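Local coordinates for protein extracellular ligand-binding receptor (Rhodopseudomonas palustris, PDB 3SG0) that probably serves as a periplasmic solute-binding protein for uptake of aromatic acids, holding benzoylformate (phenylglyoxylate) between its two lobes, at residues G40-Q45 with A223-V228; G166-Y171 with V195-D200; T316-A321 with D342-S347. All blocks are in the same frame, centred on the assembly; numbering follows the deposited sequence.

Interaction 1: residues G40-Q45 with A223-V228. With 173 (benzoyl-formic acid), chain B.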
ATOM      1  N   GLY A  40       1.493 -10.817  -6.112  1.00  7.85           N
ATOM      2  CA  GLY A  40       1.852  -9.757  -5.190  1.00  7.97           C
ATOM      3  C   GLY A  40       3.324  -9.693  -4.839  1.00  8.03           C
ATOM      4  O   GLY A  40       3.691  -8.859  -4.008  1.00  8.18           O
ATOM      5  N   ALA A  41       4.169 -10.520  -5.456  1.00  8.02           N
ATOM      6  CA  ALA A  41       5.560 -10.663  -5.026  1.00  8.19           C
ATOM      7  C   ALA A  41       6.363  -9.365  -4.999  1.00  8.02           C
ATOM      8  O   ALA A  41       7.223  -9.203  -4.127  1.00  8.88           O
ATOM      9  CB  ALA A  41       6.285 -11.705  -5.877  1.00  9.57           C
ATOM     10  N   ALA A  42       6.127  -8.457  -5.938  1.00  8.21           N
ATOM     11  CA  ALA A  42       6.886  -7.208  -5.931  1.00  8.42           C
ATOM     12  C   ALA A  42       6.527  -6.323  -4.735  1.00  8.66           C
ATOM     13  O   ALA A  42       7.239  -5.353  -4.432  1.00  9.32           O
ATOM     14  CB  ALA A  42       6.696  -6.452  -7.228  1.00 10.34           C
ATOM     15  N   LEU A  43       5.420  -6.651  -4.068  1.00  8.32           N
ATOM     16  CA  LEU A  43       5.032  -5.974  -2.835  1.00  8.19           C
ATOM     17  C   LEU A  43       5.513  -6.760  -1.616  1.00  8.61           C
ATOM     18  O   LEU A  43       6.112  -6.200  -0.694  1.00  8.91           O
ATOM     19  CB  LEU A  43       3.515  -5.734  -2.769  1.00  8.99           C
ATOM     20  CG  LEU A  43       2.912  -4.831  -3.854  1.00  7.48           C
ATOM     21  CD1 LEU A  43       2.662  -5.574  -5.175  1.00  9.55           C
ATOM     22  CD2 LEU A  43       1.621  -4.185  -3.372  1.00  8.87           C
ATOM     23  N   GLY A  44       5.262  -8.066  -1.593  1.00  8.38           N
ATOM     24  CA  GLY A  44       5.579  -8.855  -0.418  1.00  9.07           C
ATOM     25  C   GLY A  44       7.034  -9.228  -0.233  1.00  8.99           C
ATOM     26  O   GLY A  44       7.487  -9.391   0.901  1.00 10.02           O
ATOM     27  N   GLN A  45       7.783  -9.384  -1.317  1.00  9.17           N
ATOM     28  CA  GLN A  45       9.200  -9.697  -1.167  1.00 10.47           C
ATOM     29  C   GLN A  45       9.977  -8.583  -0.453  1.00  9.38           C
ATOM     30  O   GLN A  45      10.758  -8.861   0.447  1.00  9.92           O
ATOM     31  CB  GLN A  45       9.840 -10.066  -2.505  1.00 12.42           C
ATOM     32  CG  GLN A  45       9.626 -11.503  -2.881  1.00 18.61           C
ATOM     33  CD  GLN A  45      10.479 -12.450  -2.052  1.00 27.81           C
ATOM     34  OE1 GLN A  45      11.638 -12.155  -1.740  1.00 31.61           O
ATOM     35  NE2 GLN A  45       9.909 -13.590  -1.686  1.00 29.34           N
ATOM     36  N   ALA A 223      -1.094  -3.143  -9.771  1.00  8.18           N
ATOM     37  CA  ALA A 223      -0.036  -3.099  -8.769  1.00  7.79           C
ATOM     38  C   ALA A 223       0.989  -4.179  -9.045  1.00  8.18           C
ATOM     39  O   ALA A 223       0.651  -5.257  -9.563  1.00  9.00           O
ATOM     40  CB  ALA A 223      -0.597  -3.268  -7.378  1.00  8.90           C
ATOM     41  N   GLY A 224       2.233  -3.912  -8.663  1.00  8.47           N
ATOM     42  CA  GLY A 224       3.302  -4.870  -8.857  1.00  8.76           C
ATOM     43  C   GLY A 224       3.657  -5.064 -10.315  1.00  8.38           C
ATOM     44  O   GLY A 224       3.302  -4.261 -11.181  1.00  9.55           O
ATOM     45  N   THR A 225       4.359  -6.152 -10.596  1.00  8.51           N
ATOM     46  CA  THR A 225       4.768  -6.407 -11.963  1.00  9.16           C
ATOM     47  C   THR A 225       3.615  -6.646 -12.952  1.00  9.22           C
ATOM     48  O   THR A 225       3.783  -6.351 -14.124  1.00  9.38           O
ATOM     49  CB  THR A 225       5.868  -7.486 -12.053  1.00 10.55           C
ATOM     50  OG1 THR A 225       5.479  -8.634 -11.294  1.00 12.18           O
ATOM     51  CG2 THR A 225       7.168  -6.946 -11.478  1.00 12.30           C
ATOM     52  N   PRO A 226       2.443  -7.137 -12.491  1.00  8.55           N
ATOM     53  CA  PRO A 226       1.323  -7.247 -13.441  1.00  8.97           C
ATOM     54  C   PRO A 226       0.887  -5.915 -14.057  1.00  8.62           C
ATOM     55  O   PRO A 226       0.171  -5.927 -15.052  1.00  9.97           O
ATOM     56  CB  PRO A 226       0.192  -7.814 -12.577  1.00  9.96           C
ATOM     57  CG  PRO A 226       0.902  -8.647 -11.567  1.00  9.12           C
ATOM     58  CD  PRO A 226       2.140  -7.834 -11.226  1.00  9.61           C
ATOM     59  N   ALA A 227       1.270  -4.784 -13.470  1.00  9.08           N
ATOM     60  CA  ALA A 227       0.877  -3.477 -14.006  1.00  8.42           C
ATOM     61  C   ALA A 227       1.587  -3.128 -15.307  1.00  8.63           C
ATOM     62  O   ALA A 227       1.156  -2.229 -16.035  1.00  9.95           O
ATOM     63  CB  ALA A 227       1.122  -2.391 -12.971  1.00  9.47           C
ATOM     64  N   VAL A 228       2.691  -3.804 -15.598  1.00  9.12           N
ATOM     65  CA  VAL A 228       3.426  -3.522 -16.832  1.00  9.89           C
ATOM     66  C   VAL A 228       2.640  -3.951 -18.070  1.00 10.18           C
ATOM     67  O   VAL A 228       2.594  -3.234 -19.072  1.00 11.21           O
ATOM     68  CB  VAL A 228       4.821  -4.176 -16.831  1.00 10.11           C
ATOM     69  CG1 VAL A 228       5.489  -4.036 -18.190  1.00 13.56           C
ATOM     70  CG2 VAL A 228       5.688  -3.557 -15.735  1.00 12.58           C
TER
HETATM   71  O1B 173 B 384      -3.926  -3.094  -2.019  1.00  9.35           O
HETATM   72  C1  173 B 384      -3.548  -3.745  -2.956  1.00 11.26           C
HETATM   73  O1A 173 B 384      -4.244  -4.840  -3.454  1.00 10.35           O
HETATM   74  C2  173 B 384      -2.402  -3.262  -3.805  1.00 11.86           C
HETATM   75  O2  173 B 384      -2.194  -3.750  -4.875  1.00 15.69           O
HETATM   76  C1G 173 B 384      -1.517  -2.206  -3.221  1.00 11.71           C
HETATM   77  C2D 173 B 384      -1.047  -2.347  -1.777  1.00 10.89           C
HETATM   78  C2E 173 B 384      -0.172  -1.275  -1.160  1.00  9.81           C
HETATM   79  C3  173 B 384       0.214  -0.057  -1.998  1.00 11.76           C
HETATM   80  C1E 173 B 384      -0.280   0.060  -3.452  1.00 11.97           C
HETATM   81  C1D 173 B 384      -1.144  -1.014  -4.081  1.00 13.63           C
HETATM   82  O   HOH W   1       4.255  -8.325  -8.316  1.00 10.35           O
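One water oxygen is gripped from both segments: it accepts from Ala42 N at 3.0 Å and from Thr225 N at 3.2 Å. No direct hydrogen bond joins the two backbones, so this water is the polar bridge across their approach. Beside it the contact is apolar, with Ala42 CB 4.1 Å from Gly224 CA and the methyl CG2 of Thr225 a little farther off. Leu43 works through two different branches. Its CG lies anti to the carbonyl carbon (chi1 -62°); CD1 meets Gly224 CA at 3.8 Å, while CD2 reaches C2D of the benzoylformate ring at 3.6 Å. Gly224 has a positive phi, 69°, easily adopted without a side chain, and a beta carbon built on it would come within 3.1 Å of Leu43 CD1, which shows how closely the leucine approaches that backbone. Ala223 lines the same pocket, its CB facing the keto oxygen O2 of the ligand. An alanine in place of Leu43 would probably open a gap between the ligand ring and Gly224, leaving the aromatic group less firmly held on that side. The first turn of the helix is tied by Gly40 O, which Leu43 N and Gly44 N reach from opposite faces of its carbonyl plane. With Leu43 and Ala223 both touching the ligand, the contact spans the cleft characteristic of periplasmic binding proteins: the start of helix 41-50 meets the loop between strand 217-221 and helix 228-236, Leu43 also touches Ser97 and Leu98, and Ala42 touches Glu253 of helix 252-258.

Interaction 2: residues G166-Y171 with V195-D200. With 173 (benzoyl-formic acid), chain B.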
ATOM      1  N   GLY A 166      -8.434  -2.077 -15.091  1.00  9.29           N
ATOM      2  CA  GLY A 166      -7.940  -2.277 -13.740  1.00  9.59           C
ATOM      3  C   GLY A 166      -8.176  -3.700 -13.285  1.00  9.04           C
ATOM      4  O   GLY A 166      -8.861  -4.477 -13.958  1.00  9.90           O
ATOM      5  N   PHE A 167      -7.615  -4.052 -12.138  1.00  8.49           N
ATOM      6  CA  PHE A 167      -7.823  -5.385 -11.604  1.00  9.12           C
ATOM      7  C   PHE A 167      -9.301  -5.601 -11.290  1.00  9.14           C
ATOM      8  O   PHE A 167      -9.995  -4.700 -10.796  1.00  9.55           O
ATOM      9  CB  PHE A 167      -7.060  -5.578 -10.298  1.00  9.49           C
ATOM     10  CG  PHE A 167      -5.562  -5.742 -10.441  1.00  7.80           C
ATOM     11  CD1 PHE A 167      -4.966  -6.279 -11.582  1.00  8.90           C
ATOM     12  CD2 PHE A 167      -4.752  -5.392  -9.374  1.00  9.31           C
ATOM     13  CE1 PHE A 167      -3.580  -6.441 -11.641  1.00  9.13           C
ATOM     14  CE2 PHE A 167      -3.387  -5.554  -9.423  1.00  9.12           C
ATOM     15  CZ  PHE A 167      -2.791  -6.085 -10.547  1.00  9.39           C
ATOM     16  N   SER A 168      -9.760  -6.827 -11.518  1.00 10.07           N
ATOM     17  CA  SER A 168     -11.109  -7.243 -11.148  1.00 10.43           C
ATOM     18  C   SER A 168     -11.157  -7.635  -9.668  1.00 10.54           C
ATOM     19  O   SER A 168     -11.486  -8.775  -9.319  1.00 12.94           O
ATOM     20  CB  SER A 168     -11.561  -8.406 -12.032  1.00 12.24           C
ATOM     21  OG  SER A 168     -10.539  -9.381 -12.112  1.00 13.09           O
ATOM     22  N   ASP A 169     -10.803  -6.695  -8.799  1.00 10.29           N
ATOM     23  CA  ASP A 169     -10.868  -6.922  -7.363  1.00 10.84           C
ATOM     24  C   ASP A 169     -11.107  -5.595  -6.662  1.00 10.07           C
ATOM     25  O   ASP A 169     -11.267  -4.559  -7.318  1.00 10.81           O
ATOM     26  CB  ASP A 169      -9.613  -7.640  -6.838  1.00 10.90           C
ATOM     27  CG  ASP A 169      -8.336  -6.820  -6.977  1.00 10.61           C
ATOM     28  OD1 ASP A 169      -8.387  -5.573  -7.005  1.00 11.85           O
ATOM     29  OD2 ASP A 169      -7.254  -7.448  -7.038  1.00 11.86           O
ATOM     30  N   ALA A 170     -11.141  -5.615  -5.335  1.00  9.81           N
ATOM     31  CA  ALA A 170     -11.513  -4.419  -4.589  1.00 10.34           C
ATOM     32  C   ALA A 170     -10.485  -3.293  -4.718  1.00  9.36           C
ATOM     33  O   ALA A 170     -10.826  -2.123  -4.569  1.00 10.57           O
ATOM     34  CB  ALA A 170     -11.763  -4.750  -3.128  1.00 11.43           C
ATOM     35  N   TYR A 171      -9.228  -3.637  -4.992  1.00  9.13           N
ATOM     36  CA  TYR A 171      -8.226  -2.599  -5.234  1.00  8.69           C
ATOM     37  C   TYR A 171      -8.534  -1.842  -6.524  1.00  8.80           C
ATOM     38  O   TYR A 171      -8.660  -0.614  -6.531  1.00  8.96           O
ATOM     39  CB  TYR A 171      -6.819  -3.189  -5.301  1.00  8.40           C
ATOM     40  CG  TYR A 171      -5.765  -2.157  -5.647  1.00  7.97           C
ATOM     41  CD1 TYR A 171      -5.326  -1.241  -4.695  1.00  7.85           C
ATOM     42  CD2 TYR A 171      -5.223  -2.087  -6.923  1.00  8.59           C
ATOM     43  CE1 TYR A 171      -4.379  -0.295  -5.006  1.00  8.19           C
ATOM     44  CE2 TYR A 171      -4.275  -1.137  -7.247  1.00  8.50           C
ATOM     45  CZ  TYR A 171      -3.853  -0.245  -6.277  1.00  7.93           C
ATOM     46  OH  TYR A 171      -2.899   0.713  -6.548  1.00  9.08           O
ATOM     47  N   VAL A 195     -11.448  -4.863 -17.161  1.00 10.40           N
ATOM     48  CA  VAL A 195     -10.789  -5.448 -16.007  1.00 10.84           C
ATOM     49  C   VAL A 195      -9.945  -6.656 -16.409  1.00  9.75           C
ATOM     50  O   VAL A 195     -10.142  -7.244 -17.476  1.00 10.64           O
ATOM     51  CB  VAL A 195     -11.806  -5.856 -14.905  1.00 11.19           C
ATOM     52  CG1 VAL A 195     -12.568  -4.635 -14.390  1.00 12.93           C
ATOM     53  CG2 VAL A 195     -12.757  -6.934 -15.401  1.00 13.55           C
ATOM     54  N   TYR A 196      -9.002  -7.013 -15.545  1.00  9.98           N
ATOM     55  CA  TYR A 196      -8.222  -8.225 -15.713  1.00  9.55           C
ATOM     56  C   TYR A 196      -7.830  -8.764 -14.359  1.00  9.82           C
ATOM     57  O   TYR A 196      -7.844  -8.034 -13.362  1.00 10.46           O
ATOM     58  CB  TYR A 196      -7.000  -8.010 -16.608  1.00 10.51           C
ATOM     59  CG  TYR A 196      -5.811  -7.245 -16.050  1.00  8.62           C
ATOM     60  CD1 TYR A 196      -4.569  -7.866 -15.921  1.00 10.10           C
ATOM     61  CD2 TYR A 196      -5.899  -5.889 -15.754  1.00  9.17           C
ATOM     62  CE1 TYR A 196      -3.455  -7.173 -15.472  1.00  9.40           C
ATOM     63  CE2 TYR A 196      -4.790  -5.186 -15.302  1.00  9.68           C
ATOM     64  CZ  TYR A 196      -3.572  -5.832 -15.170  1.00  8.93           C
ATOM     65  OH  TYR A 196      -2.470  -5.115 -14.736  1.00  9.76           O
ATOM     66  N   ALA A 197      -7.503 -10.053 -14.323  1.00  9.91           N
ATOM     67  CA  ALA A 197      -7.050 -10.693 -13.101  1.00 10.40           C
ATOM     68  C   ALA A 197      -5.533 -10.601 -13.007  1.00  9.70           C
ATOM     69  O   ALA A 197      -4.838 -10.561 -14.019  1.00 10.50           O
ATOM     70  CB  ALA A 197      -7.513 -12.131 -13.048  1.00 11.84           C
ATOM     71  N   ARG A 198      -5.017 -10.550 -11.783  1.00 10.26           N
ATOM     72  CA  ARG A 198      -3.608 -10.205 -11.580  1.00 10.23           C
ATOM     73  C   ARG A 198      -2.625 -11.098 -12.333  1.00 10.30           C
ATOM     74  O   ARG A 198      -1.590 -10.616 -12.804  1.00 11.24           O
ATOM     75  CB  ARG A 198      -3.251 -10.150 -10.087  1.00 10.82           C
ATOM     76  CG  ARG A 198      -4.105  -9.189  -9.280  1.00 10.68           C
ATOM     77  CD  ARG A 198      -3.407  -8.726  -7.988  1.00 11.91           C
ATOM     78  NE  ARG A 198      -4.305  -7.877  -7.212  1.00 11.78           N
ATOM     79  CZ  ARG A 198      -3.941  -6.899  -6.388  1.00 11.69           C
ATOM     80  NH1 ARG A 198      -2.660  -6.607  -6.180  1.00 11.51           N
ATOM     81  NH2 ARG A 198      -4.885  -6.203  -5.774  1.00 11.52           N
ATOM     82  N   SER A 199      -2.932 -12.390 -12.455  1.00 10.76           N
ATOM     83  CA  SER A 199      -2.002 -13.306 -13.116  1.00 11.08           C
ATOM     84  C   SER A 199      -2.252 -13.516 -14.606  1.00 11.68           C
ATOM     85  O   SER A 199      -1.573 -14.326 -15.232  1.00 12.92           O
ATOM     86  CB  SER A 199      -1.962 -14.666 -12.413  1.00 12.61           C
ATOM     87  OG  SER A 199      -1.405 -14.542 -11.120  1.00 14.10           O
ATOM     88  N   ASP A 200      -3.206 -12.797 -15.190  1.00 10.43           N
ATOM     89  CA  ASP A 200      -3.538 -13.025 -16.592  1.00 11.48           C
ATOM     90  C   ASP A 200      -2.329 -12.863 -17.515  1.00 12.12           C
ATOM     91  O   ASP A 200      -1.517 -11.954 -17.343  1.00 12.68           O
ATOM     92  CB  ASP A 200      -4.644 -12.077 -17.063  1.00 11.31           C
ATOM     93  CG  ASP A 200      -6.019 -12.465 -16.557  1.00 10.90           C
ATOM     94  OD1 ASP A 200      -6.174 -13.555 -15.971  1.00 13.98           O
ATOM     95  OD2 ASP A 200      -6.953 -11.663 -16.775  1.00 11.26           O
TER
HETATM   96  O1B 173 B 384      -3.926  -3.094  -2.019  1.00  9.35           O
HETATM   97  C1  173 B 384      -3.548  -3.745  -2.956  1.00 11.26           C
HETATM   98  O1A 173 B 384      -4.244  -4.840  -3.454  1.00 10.35           O
HETATM   99  C2  173 B 384      -2.402  -3.262  -3.805  1.00 11.86           C
HETATM  100  O2  173 B 384      -2.194  -3.750  -4.875  1.00 15.69           O
HETATM  101  C1G 173 B 384      -1.517  -2.206  -3.221  1.00 11.71           C
HETATM  102  C2D 173 B 384      -1.047  -2.347  -1.777  1.00 10.89           C
HETATM  103  C2E 173 B 384      -0.172  -1.275  -1.160  1.00  9.81           C
HETATM  104  C3  173 B 384       0.214  -0.057  -1.998  1.00 11.76           C
HETATM  105  C1E 173 B 384      -0.280   0.060  -3.452  1.00 11.97           C
HETATM  106  C1D 173 B 384      -1.144  -1.014  -4.081  1.00 13.63           C
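Arg198 reaches past Asp169 to the benzoylformate, giving NH2 to the carboxylate oxygen O1A at 2.8 Å and NH1 to the keto oxygen O2 at 3.2 Å. Tyr171 supplies a flat wall, with O2 3.8 Å above the centre of its ring. In the next shell Asp169 holds the guanidinium in a side-on salt bridge: OD2 alone accepts from NE and NH2 of Arg198, both at 3.0 Å and both in the guanidinium plane. Asp169 is also the N-cap of helix 170-186, its OD1 accepting from Gly172 N and, weakly, from Tyr171 N. Phe167 supports the arginine stem by a CH-pi contact, Arg198 CG lying 3.5 Å from the ring centroid and 7° off its normal. Tyr196 then meets Phe167 obliquely, planes at 53°, and its OH is hydrogen-bonded to Ser222 OG. Two parallel-strand bonds, Tyr196 N to Gly166 O and Ser168 N to Tyr196 O (2.9 Å), tie the ends of strands 161-167 and 189-196 in a beta-alpha-beta unit, with Ser168 just beyond. The Arg198 charge, probably tempered by Asp169, suits the ligand's carboxylate, while the NH1 bond reads its keto oxygen.

Interaction 3: residues T316-A321 with D342-S347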
ATOM      1  N   THR A 316       6.657   1.508  12.977  1.00  8.46           N
ATOM      2  CA  THR A 316       6.842   2.793  13.656  1.00  9.25           C
ATOM      3  C   THR A 316       5.661   3.053  14.589  1.00  9.17           C
ATOM      4  O   THR A 316       5.835   3.419  15.758  1.00  8.85           O
ATOM      5  CB  THR A 316       6.992   3.940  12.655  1.00  9.34           C
ATOM      6  OG1 THR A 316       8.174   3.716  11.876  1.00 10.82           O
ATOM      7  CG2 THR A 316       7.087   5.285  13.372  1.00 11.18           C
ATOM      8  N   LEU A 317       4.449   2.847  14.083  1.00  8.57           N
ATOM      9  CA  LEU A 317       3.266   3.036  14.911  1.00  8.30           C
ATOM     10  C   LEU A 317       3.244   2.075  16.094  1.00  8.47           C
ATOM     11  O   LEU A 317       2.926   2.467  17.220  1.00  8.80           O
ATOM     12  CB  LEU A 317       1.991   2.857  14.089  1.00  8.85           C
ATOM     13  CG  LEU A 317       1.699   3.958  13.073  1.00  8.37           C
ATOM     14  CD1 LEU A 317       0.545   3.553  12.180  1.00 10.82           C
ATOM     15  CD2 LEU A 317       1.385   5.270  13.766  1.00 12.37           C
ATOM     16  N   VAL A 318       3.549   0.810  15.849  1.00  7.81           N
ATOM     17  CA  VAL A 318       3.531  -0.178  16.918  1.00  8.40           C
ATOM     18  C   VAL A 318       4.588   0.151  17.971  1.00  8.75           C
ATOM     19  O   VAL A 318       4.313   0.139  19.177  1.00  9.42           O
ATOM     20  CB  VAL A 318       3.738  -1.591  16.356  1.00  8.30           C
ATOM     21  CG1 VAL A 318       3.908  -2.598  17.468  1.00 10.61           C
ATOM     22  CG2 VAL A 318       2.557  -1.977  15.479  1.00 10.04           C
ATOM     23  N   GLU A 319       5.799   0.440  17.515  1.00  9.16           N
ATOM     24  CA  GLU A 319       6.889   0.785  18.413  1.00  9.42           C
ATOM     25  C   GLU A 319       6.537   1.995  19.268  1.00  9.21           C
ATOM     26  O   GLU A 319       6.867   2.035  20.458  1.00 10.20           O
ATOM     27  CB  GLU A 319       8.169   1.044  17.611  1.00 10.98           C
ATOM     28  CG  GLU A 319       9.388   1.397  18.439  1.00 14.48           C
ATOM     29  CD  GLU A 319      10.644   1.505  17.592  1.00 18.44           C
ATOM     30  OE1 GLU A 319      10.543   1.973  16.436  1.00 22.19           O
ATOM     31  OE2 GLU A 319      11.731   1.121  18.075  1.00 20.69           O
ATOM     32  N   ASN A 320       5.877   2.984  18.675  1.00  9.76           N
ATOM     33  CA  ASN A 320       5.499   4.182  19.407  1.00 10.61           C
ATOM     34  C   ASN A 320       4.460   3.897  20.468  1.00 10.56           C
ATOM     35  O   ASN A 320       4.410   4.608  21.470  1.00 12.72           O
ATOM     36  CB  ASN A 320       4.993   5.269  18.461  1.00 10.92           C
ATOM     37  CG  ASN A 320       6.111   5.913  17.665  1.00 12.14           C
ATOM     38  OD1 ASN A 320       7.295   5.698  17.938  1.00 13.99           O
ATOM     39  ND2 ASN A 320       5.743   6.711  16.678  1.00 12.13           N
ATOM     40  N   ALA A 321       3.642   2.871  20.265  1.00  9.49           N
ATOM     41  CA  ALA A 321       2.551   2.546  21.180  1.00 10.15           C
ATOM     42  C   ALA A 321       2.971   1.619  22.315  1.00 10.25           C
ATOM     43  O   ALA A 321       2.325   1.583  23.366  1.00 10.77           O
ATOM     44  CB  ALA A 321       1.423   1.908  20.405  1.00 10.58           C
ATOM     45  N   ASP A 342      -5.651   0.834  21.645  1.00  8.84           N
ATOM     46  CA  ASP A 342      -6.047   2.136  22.186  1.00  9.78           C
ATOM     47  C   ASP A 342      -5.015   3.214  21.881  1.00 10.02           C
ATOM     48  O   ASP A 342      -5.358   4.357  21.576  1.00 11.38           O
ATOM     49  CB  ASP A 342      -6.219   2.071  23.714  1.00 11.29           C
ATOM     50  CG  ASP A 342      -7.444   1.283  24.160  1.00 13.97           C
ATOM     51  OD1 ASP A 342      -8.388   1.092  23.372  1.00 14.15           O
ATOM     52  OD2 ASP A 342      -7.478   0.874  25.342  1.00 16.39           O
ATOM     53  N   GLN A 343      -3.741   2.862  21.992  1.00  9.56           N
ATOM     54  CA  GLN A 343      -2.685   3.850  21.856  1.00 10.42           C
ATOM     55  C   GLN A 343      -2.455   4.290  20.409  1.00  9.66           C
ATOM     56  O   GLN A 343      -2.217   5.471  20.149  1.00 10.65           O
ATOM     57  CB  GLN A 343      -1.389   3.319  22.465  1.00 12.02           C
ATOM     58  CG  GLN A 343      -1.430   3.175  23.979  1.00 16.41           C
ATOM     59  CD  GLN A 343      -1.775   4.481  24.675  1.00 19.20           C
ATOM     60  OE1 GLN A 343      -1.124   5.503  24.452  1.00 17.54           O
ATOM     61  NE2 GLN A 343      -2.818   4.460  25.503  1.00 25.01           N
ATOM     62  N   ILE A 344      -2.516   3.364  19.452  1.00  9.35           N
ATOM     63  CA  ILE A 344      -2.253   3.748  18.065  1.00  9.47           C
ATOM     64  C   ILE A 344      -3.301   4.757  17.593  1.00  9.11           C
ATOM     65  O   ILE A 344      -3.007   5.675  16.838  1.00 10.09           O
ATOM     66  CB  ILE A 344      -2.173   2.529  17.139  1.00  8.35           C
ATOM     67  CG1 ILE A 344      -0.976   1.663  17.547  1.00 10.02           C
ATOM     68  CG2 ILE A 344      -2.057   2.979  15.691  1.00  9.41           C
ATOM     69  CD1 ILE A 344      -0.850   0.368  16.768  1.00 10.33           C
ATOM     70  N   GLU A 345      -4.523   4.593  18.089  1.00  9.63           N
ATOM     71  CA  GLU A 345      -5.646   5.456  17.766  1.00 10.56           C
ATOM     72  C   GLU A 345      -5.408   6.910  18.162  1.00 10.67           C
ATOM     73  O   GLU A 345      -6.093   7.801  17.661  1.00 11.92           O
ATOM     74  CB  GLU A 345      -6.874   4.907  18.499  1.00 12.59           C
ATOM     75  CG  GLU A 345      -8.208   5.442  18.075  1.00 14.05           C
ATOM     76  CD  GLU A 345      -9.311   4.512  18.527  1.00 12.03           C
ATOM     77  OE1 GLU A 345      -9.863   3.817  17.659  1.00 10.78           O
ATOM     78  OE2 GLU A 345      -9.616   4.462  19.746  1.00 13.47           O
ATOM     79  N   LYS A 346      -4.447   7.130  19.057  1.00 10.60           N
ATOM     80  CA  LYS A 346      -4.127   8.461  19.580  1.00 12.37           C
ATOM     81  C   LYS A 346      -2.933   9.099  18.878  1.00 13.48           C
ATOM     82  O   LYS A 346      -2.553  10.227  19.203  1.00 14.60           O
ATOM     83  CB  LYS A 346      -3.818   8.378  21.072  1.00 13.95           C
ATOM     84  CG  LYS A 346      -4.936   7.809  21.918  1.00 15.01           C
ATOM     85  CD  LYS A 346      -4.476   7.644  23.358  1.00 19.98           C
ATOM     86  CE  LYS A 346      -5.477   6.859  24.179  1.00 27.17           C
ATOM     87  NZ  LYS A 346      -4.991   6.685  25.576  1.00 30.30           N
ATOM     88  N   SER A 347      -2.328   8.388  17.933  1.00 10.98           N
ATOM     89  CA  SER A 347      -1.138   8.893  17.245  1.00 11.25           C
ATOM     90  C   SER A 347      -1.454  10.149  16.438  1.00 10.71           C
ATOM     91  O   SER A 347      -2.400  10.164  15.661  1.00 12.10           O
ATOM     92  CB  SER A 347      -0.563   7.800  16.344  1.00 11.36           C
ATOM     93  OG  SER A 347       0.619   8.237  15.693  1.00 10.80           O
TER
HETATM   94  O   HOH W   2       2.729   6.992  16.795  1.00 11.84           O
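This is an apolar contact between helix 306-328 and the C-terminal part of helix 334-344 with the turn that follows, Ala321 and Leu317 packing on Ile344 and its neighbours, and it lies against the larger of the two beta-sheets. The shortest carbon contact is from Ala321 CB to Ile344 CG1, 3.7 Å, and the same methyl sits 3.8 Å from Gln343 CB. With its CG1 anti to the carbonyl carbon (chi1 -64°), Ile344 lays that atom also 4.0 Å from Leu317 O, while CD1 faces Val318 CG2 at 4.3 Å. The fold explains what backs this surface: in the periplasmic binding protein architecture helices cover the faces of a sheet, and here Leu317, Val318 and Ile344 all touch Met117 of strand 116-118, with Ile344 meeting Tyr137 of strand 136-138 as well. Farther along the chain a type I turn from Ile344 to Ser347, closed by Ser347 N to Ile344 O, brings the serine back toward the first helix. Its OG lies anti to the backbone N (chi1 -178°) and comes 3.6 Å from Leu317 CD2. No direct hydrogen bond links the segments; instead a water accepts from Asn320 ND2 at 3.0 Å and is hydrogen-bonded to Ser347 OG at 2.7 Å, adding a polar bridge beside the apolar packing. The backbone of Ser347 pairs in turn with Met359.

In the fold
Interactions 1 and 2 have centres 12 Å apart and share the bound benzoylformate. They also touch directly, Tyr196 OH lying 2.8 Å from Pro226 O in a probable hydrogen bond. Along the chain interaction 2 is nested inside the loop closed by interaction 1, and its two strands belong to the four-stranded parallel sheet, as does strand 217-221, which leads into residues 223-228. Interaction 3 follows later, with its centre about 29 Å from that of interaction 1 and about 33 Å from that of interaction 2, on the other side of the chain's centre. It packs helices onto the six-stranded sheet. The first two contribute to the benzoylformate pocket; the third packs one lobe.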